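PDB 6SK0: putative type VI secretion protein from Escherichia coli, which forms the trimeric VgrG spike at the tip of the type VI secretion system, which carries and inhibits a phospholipase effector loaded onto it. Local coordinates for the interface of chains A and B. Residues are numbered along the deposited sequence; one frame, centred on the assembly and turned at random. Chains: chain A/B, Putative type VI secretion protein.

Contact 1: the interface of chains A and B. Residues chain A 562, 626, 628, 636; chain B 562, 628, 636.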
loop_
_atom_site.group_PDB
_atom_site.type_symbol
_atom_site.label_atom_id
_atom_site.label_comp_id
_atom_site.label_asym_id
_atom_site.label_seq_id
_atom_site.Cartn_x
_atom_site.Cartn_y
_atom_site.Cartn_z
ATOM N N ILE A 562 4.383 6.740 -16.940
ATOM C CA ILE A 562 4.693 5.379 -17.350
ATOM C C ILE A 562 3.376 4.655 -17.530
ATOM O O ILE A 562 2.587 4.531 -16.586
ATOM C CB ILE A 562 5.595 4.662 -16.339
ATOM C CG1 ILE A 562 6.911 5.420 -16.194
ATOM C CG2 ILE A 562 5.824 3.223 -16.765
ATOM C CD1 ILE A 562 7.802 4.885 -15.134
ATOM N N MET A 626 4.402 11.593 -10.613
ATOM C CA MET A 626 4.661 10.359 -11.323
ATOM C C MET A 626 3.363 9.588 -11.414
ATOM O O MET A 626 2.707 9.341 -10.400
ATOM C CB MET A 626 5.730 9.533 -10.630
ATOM C CG MET A 626 6.392 8.535 -11.536
ATOM S SD MET A 626 7.675 7.636 -10.676
ATOM C CE MET A 626 6.637 6.452 -9.871
ATOM N N LEU A 628 1.866 6.096 -12.825
ATOM C CA LEU A 628 2.022 4.750 -13.342
ATOM C C LEU A 628 0.636 4.193 -13.597
ATOM O O LEU A 628 -0.178 4.092 -12.675
ATOM C CB LEU A 628 2.789 3.865 -12.367
ATOM C CG LEU A 628 4.056 4.445 -11.746
ATOM C CD1 LEU A 628 4.693 3.411 -10.852
ATOM C CD2 LEU A 628 5.023 4.886 -12.807
ATOM N N MET A 636 4.153 -4.532 -8.176
ATOM C CA MET A 636 5.374 -3.983 -7.602
ATOM C C MET A 636 5.888 -5.025 -6.624
ATOM O O MET A 636 5.313 -5.215 -5.550
ATOM C CB MET A 636 5.105 -2.649 -6.926
ATOM C CG MET A 636 6.337 -1.846 -6.652
ATOM S SD MET A 636 5.994 -0.095 -6.451
ATOM C CE MET A 636 5.631 -0.050 -4.708
ATOM N N ILE B 562 13.855 6.218 -10.991
ATOM C CA ILE B 562 12.854 6.933 -11.768
ATOM C C ILE B 562 12.421 8.128 -10.947
ATOM O O ILE B 562 11.910 7.979 -9.831
ATOM C CB ILE B 562 11.664 6.043 -12.136
ATOM C CG1 ILE B 562 12.144 4.857 -12.967
ATOM C CG2 ILE B 562 10.609 6.850 -12.873
ATOM C CD1 ILE B 562 11.086 3.857 -13.260
ATOM N N LEU B 628 11.465 5.086 -6.907
ATOM C CA LEU B 628 10.542 5.956 -7.610
ATOM C C LEU B 628 10.295 7.169 -6.735
ATOM O O LEU B 628 9.818 7.037 -5.604
ATOM C CB LEU B 628 9.233 5.242 -7.925
ATOM C CG LEU B 628 9.329 3.834 -8.505
ATOM C CD1 LEU B 628 7.942 3.316 -8.790
ATOM C CD2 LEU B 628 10.158 3.824 -9.758
ATOM N N MET B 636 -0.215 5.318 -8.728
ATOM C CA MET B 636 -0.120 3.983 -9.303
ATOM C C MET B 636 -1.547 3.479 -9.445
ATOM O O MET B 636 -2.195 3.147 -8.450
ATOM C CB MET B 636 0.723 3.072 -8.427
ATOM C CG MET B 636 1.185 1.825 -9.111
ATOM S SD MET B 636 2.629 1.098 -8.329
ATOM C CE MET B 636 1.836 0.079 -7.103
#

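Contact 2: the interface of chains A and B. Residues chain A 695-697, 702; chain B 703-707.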
loop_
_atom_site.group_PDB
_atom_site.type_symbol
_atom_site.label_atom_id
_atom_site.label_comp_id
_atom_site.label_asym_id
_atom_site.label_seq_id
_atom_site.Cartn_x
_atom_site.Cartn_y
_atom_site.Cartn_z
ATOM N N ILE A 695 -7.545 -5.227 23.854
ATOM C CA ILE A 695 -8.149 -3.974 23.435
ATOM C C ILE A 695 -8.053 -3.016 24.610
ATOM O O ILE A 695 -8.621 -3.276 25.677
ATOM C CB ILE A 695 -9.601 -4.163 22.990
ATOM C CG1 ILE A 695 -9.670 -5.202 21.876
ATOM C CG2 ILE A 695 -10.206 -2.842 22.565
ATOM C CD1 ILE A 695 -11.044 -5.629 21.531
ATOM N N GLN A 696 -7.340 -1.912 24.425
ATOM C CA GLN A 696 -7.056 -0.987 25.511
ATOM C C GLN A 696 -7.252 0.452 25.081
ATOM O O GLN A 696 -6.708 0.881 24.060
ATOM C CB GLN A 696 -5.632 -1.136 26.018
ATOM C CG GLN A 696 -5.292 -2.459 26.578
ATOM C CD GLN A 696 -3.986 -2.419 27.319
ATOM O OE1 GLN A 696 -3.753 -1.533 28.134
ATOM N NE2 GLN A 696 -3.116 -3.367 27.029
ATOM N N ALA A 697 -8.011 1.192 25.877
ATOM C CA ALA A 697 -7.887 2.643 25.949
ATOM C C ALA A 697 -6.937 2.909 27.106
ATOM O O ALA A 697 -7.344 3.030 28.261
ATOM C CB ALA A 697 -9.242 3.308 26.141
ATOM N N LEU A 702 -13.104 3.619 27.136
ATOM C CA LEU A 702 -13.462 2.645 26.125
ATOM C C LEU A 702 -14.974 2.518 26.103
ATOM O O LEU A 702 -15.606 2.348 27.150
ATOM C CB LEU A 702 -12.815 1.289 26.381
ATOM C CG LEU A 702 -13.058 0.262 25.275
ATOM C CD1 LEU A 702 -11.821 -0.585 25.053
ATOM C CD2 LEU A 702 -14.270 -0.602 25.581
ATOM N N SER B 703 -8.832 -9.584 26.450
ATOM C CA SER B 703 -8.773 -8.562 27.476
ATOM C C SER B 703 -9.191 -7.238 26.861
ATOM O O SER B 703 -8.660 -6.829 25.826
ATOM C CB SER B 703 -7.375 -8.476 28.081
ATOM O OG SER B 703 -7.231 -7.311 28.856
ATOM N N MET B 704 -10.165 -6.594 27.480
ATOM C CA MET B 704 -10.648 -5.293 27.048
ATOM C C MET B 704 -10.604 -4.376 28.257
ATOM O O MET B 704 -11.292 -4.619 29.251
ATOM C CB MET B 704 -12.051 -5.389 26.468
ATOM C CG MET B 704 -12.797 -4.089 26.459
ATOM S SD MET B 704 -14.287 -4.185 25.465
ATOM C CE MET B 704 -13.584 -3.780 23.894
ATOM N N SER B 705 -9.785 -3.341 28.190
ATOM C CA SER B 705 -9.587 -2.489 29.344
ATOM C C SER B 705 -9.534 -1.033 28.928
ATOM O O SER B 705 -9.172 -0.694 27.802
ATOM C CB SER B 705 -8.314 -2.853 30.113
ATOM O OG SER B 705 -7.163 -2.671 29.321
ATOM N N SER B 706 -9.917 -0.181 29.859
ATOM C CA SER B 706 -9.699 1.245 29.751
ATOM C C SER B 706 -9.142 1.725 31.075
ATOM O O SER B 706 -9.403 1.139 32.125
ATOM C CB SER B 706 -10.981 2.004 29.395
ATOM O OG SER B 706 -11.933 1.928 30.428
ATOM N N GLN B 707 -8.342 2.777 31.012
ATOM C CA GLN B 707 -7.932 3.448 32.232
ATOM C C GLN B 707 -9.103 4.212 32.834
ATOM O O GLN B 707 -9.353 4.144 34.038
ATOM C CB GLN B 707 -6.759 4.375 31.938
ATOM C CG GLN B 707 -6.270 5.143 33.138
ATOM C CD GLN B 707 -5.372 6.287 32.749
ATOM O OE1 GLN B 707 -5.838 7.349 32.352
ATOM N NE2 GLN B 707 -4.074 6.075 32.855
#

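Contact 3: the interface of chains A and B. Residues chain A 736, 738, 743-745; chain B 736, 745, 751-752.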
loop_
_atom_site.group_PDB
_atom_site.type_symbol
_atom_site.label_atom_id
_atom_site.label_comp_id
_atom_site.label_asym_id
_atom_site.label_seq_id
_atom_site.Cartn_x
_atom_site.Cartn_y
_atom_site.Cartn_z
ATOM N N ILE A 736 -27.747 -2.961 39.043
ATOM C CA ILE A 736 -26.870 -3.513 40.057
ATOM C C ILE A 736 -25.626 -2.649 40.076
ATOM O O ILE A 736 -24.967 -2.481 39.044
ATOM C CB ILE A 736 -26.519 -4.980 39.784
ATOM C CG1 ILE A 736 -27.785 -5.830 39.795
ATOM C CG2 ILE A 736 -25.526 -5.471 40.801
ATOM C CD1 ILE A 736 -27.548 -7.253 39.472
ATOM N N LEU A 738 -21.969 -1.942 42.038
ATOM C CA LEU A 738 -20.884 -2.277 42.944
ATOM C C LEU A 738 -20.030 -1.027 43.069
ATOM O O LEU A 738 -19.389 -0.612 42.100
ATOM C CB LEU A 738 -20.067 -3.450 42.419
ATOM C CG LEU A 738 -20.581 -4.871 42.599
ATOM C CD1 LEU A 738 -21.805 -5.110 41.764
ATOM C CD2 LEU A 738 -19.492 -5.871 42.241
ATOM N N ILE A 743 -22.872 -3.402 47.563
ATOM C CA ILE A 743 -23.625 -3.890 46.424
ATOM C C ILE A 743 -25.039 -3.362 46.555
ATOM O O ILE A 743 -25.675 -3.531 47.599
ATOM C CB ILE A 743 -23.618 -5.424 46.344
ATOM C CG1 ILE A 743 -22.190 -5.950 46.355
ATOM C CG2 ILE A 743 -24.364 -5.883 45.119
ATOM C CD1 ILE A 743 -22.093 -7.444 46.329
ATOM N N GLU A 744 -25.525 -2.722 45.506
ATOM C CA GLU A 744 -26.865 -2.167 45.483
ATOM C C GLU A 744 -27.625 -2.768 44.314
ATOM O O GLU A 744 -27.191 -2.663 43.164
ATOM C CB GLU A 744 -26.814 -0.646 45.384
ATOM C CG GLU A 744 -28.152 0.028 45.463
ATOM C CD GLU A 744 -28.021 1.533 45.560
ATOM O OE1 GLU A 744 -27.008 2.007 46.109
ATOM O OE2 GLU A 744 -28.924 2.244 45.080
ATOM N N LEU A 745 -28.738 -3.411 44.612
ATOM C CA LEU A 745 -29.660 -3.928 43.612
ATOM C C LEU A 745 -30.912 -3.073 43.698
ATOM O O LEU A 745 -31.685 -3.184 44.652
ATOM C CB LEU A 745 -29.978 -5.395 43.844
ATOM C CG LEU A 745 -28.934 -6.421 43.440
ATOM C CD1 LEU A 745 -27.882 -6.525 44.507
ATOM C CD2 LEU A 745 -29.604 -7.750 43.234
ATOM N N ILE B 736 -19.652 -9.957 42.639
ATOM C CA ILE B 736 -20.701 -10.910 42.330
ATOM C C ILE B 736 -20.060 -12.015 41.514
ATOM O O ILE B 736 -19.457 -11.750 40.468
ATOM C CB ILE B 736 -21.862 -10.265 41.567
ATOM C CG1 ILE B 736 -22.504 -9.175 42.418
ATOM C CG2 ILE B 736 -22.869 -11.313 41.179
ATOM C CD1 ILE B 736 -23.597 -8.451 41.734
ATOM N N LEU B 745 -22.714 -13.047 46.282
ATOM C CA LEU B 745 -22.594 -11.601 46.396
ATOM C C LEU B 745 -21.798 -11.332 47.659
ATOM O O LEU B 745 -22.303 -11.505 48.769
ATOM C CB LEU B 745 -23.955 -10.927 46.447
ATOM C CG LEU B 745 -24.726 -10.782 45.147
ATOM C CD1 LEU B 745 -25.426 -12.069 44.822
ATOM C CD2 LEU B 745 -25.722 -9.666 45.288
ATOM N N ILE B 751 -25.117 -5.043 51.460
ATOM C CA ILE B 751 -25.890 -5.382 50.277
ATOM C C ILE B 751 -27.266 -4.758 50.432
ATOM O O ILE B 751 -28.010 -5.092 51.358
ATOM C CB ILE B 751 -25.986 -6.900 50.091
ATOM C CG1 ILE B 751 -24.589 -7.491 49.939
ATOM C CG2 ILE B 751 -26.852 -7.228 48.903
ATOM C CD1 ILE B 751 -24.563 -8.975 49.837
ATOM N N LEU B 752 -27.598 -3.838 49.540
ATOM C CA LEU B 752 -28.842 -3.092 49.608
ATOM C C LEU B 752 -29.735 -3.507 48.452
ATOM O O LEU B 752 -29.316 -3.459 47.292
ATOM C CB LEU B 752 -28.569 -1.592 49.580
ATOM C CG LEU B 752 -29.770 -0.656 49.625
ATOM C CD1 LEU B 752 -30.676 -0.962 50.810
ATOM C CD2 LEU B 752 -29.288 0.775 49.680
#

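Contact 1: the interface of chains A and B
A:Met626 lays its thioether across B:Leu628 and B:Ile562, crossing both side chains at about a right angle. Its CG stands anti to the backbone N (chi1 -159°), and the bend at its last torsion turns the methyl CE onto B:Leu628, where it lies 3.5 Å from CB, a tight fit, and 3.6 Å from CD1. The sulfur SD of A:Met626 meets the branch methyl CG2 of B:Ile562 at 3.7 Å. A flexible, unbranched methionine suits this place because it can follow the relief of two branched neighbours. The two copies of Ile562 point at each other tip to tip, with CD1 of A:Ile562 3.9 Å from CD1 of B:Ile562. One layer further along the shaft, A:Leu628 and B:Leu628 cross obliquely and touch through CD1 on each side, 3.8 Å apart. The CD1 methyl of A:Leu628 also faces SD of B:Met636, and that sulfur in turn lies 4.0 Å from SD of A:Met636, so that polarisable thioethers of equivalent residues meet. The backbones of A:Leu628 and B:Met636 pair as a parallel beta bridge, which sets the level at which these groups meet. All the residues lie on short strands, 559-563, 626-629 and 634-638, from which these side chains point into the core of the intertwined beta-helical spike; residues 564-625, with two helices, separate the first of these strands from the second.

Contact 2: the interface of chains A and B
Strand 693-697 of chain A and strand 702-706 of chain B run parallel, edge to edge, in a stretch of the VgrG beta-helix where a sheet passes from one subunit to the next. The backbone ladder starts with N of A:Ile695 donating to O of B:Ser703 (2.8 Å), and O of A:Ile695 then accepts N of B:Ser705. Further along, N of A:Ala697 reaches O of B:Ser705 in the carbonyl plane, and O of A:Ala697 takes N of B:Gln707 (2.9 Å), just beyond the strand end. On the inner face B:Met704 packs against two aliphatic residues of chain A. Its CG is anti to the backbone N (chi1 159°), and the bend about the CG-SD bond brings CE within 3.7 Å of CG2 of A:Ile695. A:Leu702 crosses the methionine at about a right angle and sets CD2 3.6 Å from SD of B:Met704. Small residues fit where the start of strand 702-706 of chain A passes over the pair: CB of A:Ala697 lies 3.9 Å from CB of B:Ser706, whose CB also meets CB of A:Leu702 at 3.6 Å. The opposite face is polar, as befits the outside of the spike. There B:Ser705 holds its hydroxyl between its own backbone N and carbonyl carbon (chi1 63°), directed toward the extended chain of A:Gln696. This contact is made through the glutamine's aliphatic part, with OG of B:Ser705 3.3 Å from CG of A:Gln696.

Contact 3: the interface of chains A and B
Strand 742-746 of chain A pairs in parallel with strand 751-753 of chain B, and B:Leu752 uses both its backbone polar groups: its N donates to O of A:Ile743 and its O accepts N of A:Leu745, each bond 2.7 Å long and nearly straight (170° and 169° at the hydrogen). This register turns A:Ile743 and A:Leu745 toward the core, while A:Glu744, between them, sends its extended chain to the outer face, a suitable place for a carboxylate. In the core, B:Leu745 meets both inward residues of chain A. Its CD2 lies 3.9 Å from CD1 of A:Leu745, the two leucines slanting past each other, and its CB lies 4.0 Å from CD1 of A:Ile743. For A:Ile743 the ethyl branch CG1 is anti to the carbonyl carbon (chi1 -54°), which leaves CG2 on a separate side to touch CD2 of B:Leu745 as well. One layer along the shaft, the long branch of B:Ile736 rests its end on two touching methyls of chain A: its CD1 is 3.7 Å from CG2 of A:Ile736 and 3.8 Å from CD1 of A:Leu738. Beta-branched isoleucine favours the extended backbone and presents methyls in two directions, while leucine carries its fork farther toward the middle. Together the backbone pairing and these aliphatic contacts join the chains close to the C-terminal end of the modelled spike and probably stiffen this end of the shaft.

The contacts follow one another along the intertwined part of the spike: the centres of their C-alpha atoms lie about 42 Å apart for contacts 1 and 2, 24 Å for contacts 2 and 3, and 65 Å for contacts 1 and 3. They share no residue or strand, yet the same plan recurs, with parallel strand pairing between chains and an apolar interior. Contact 1 relies heavily on methionine and contact 3 on isoleucine and leucine, while contact 2 joins the chains through a longer backbone ladder. Repeated along the three-chain assembly, such joints would bind the subunits into one stiff shaft suited to puncture.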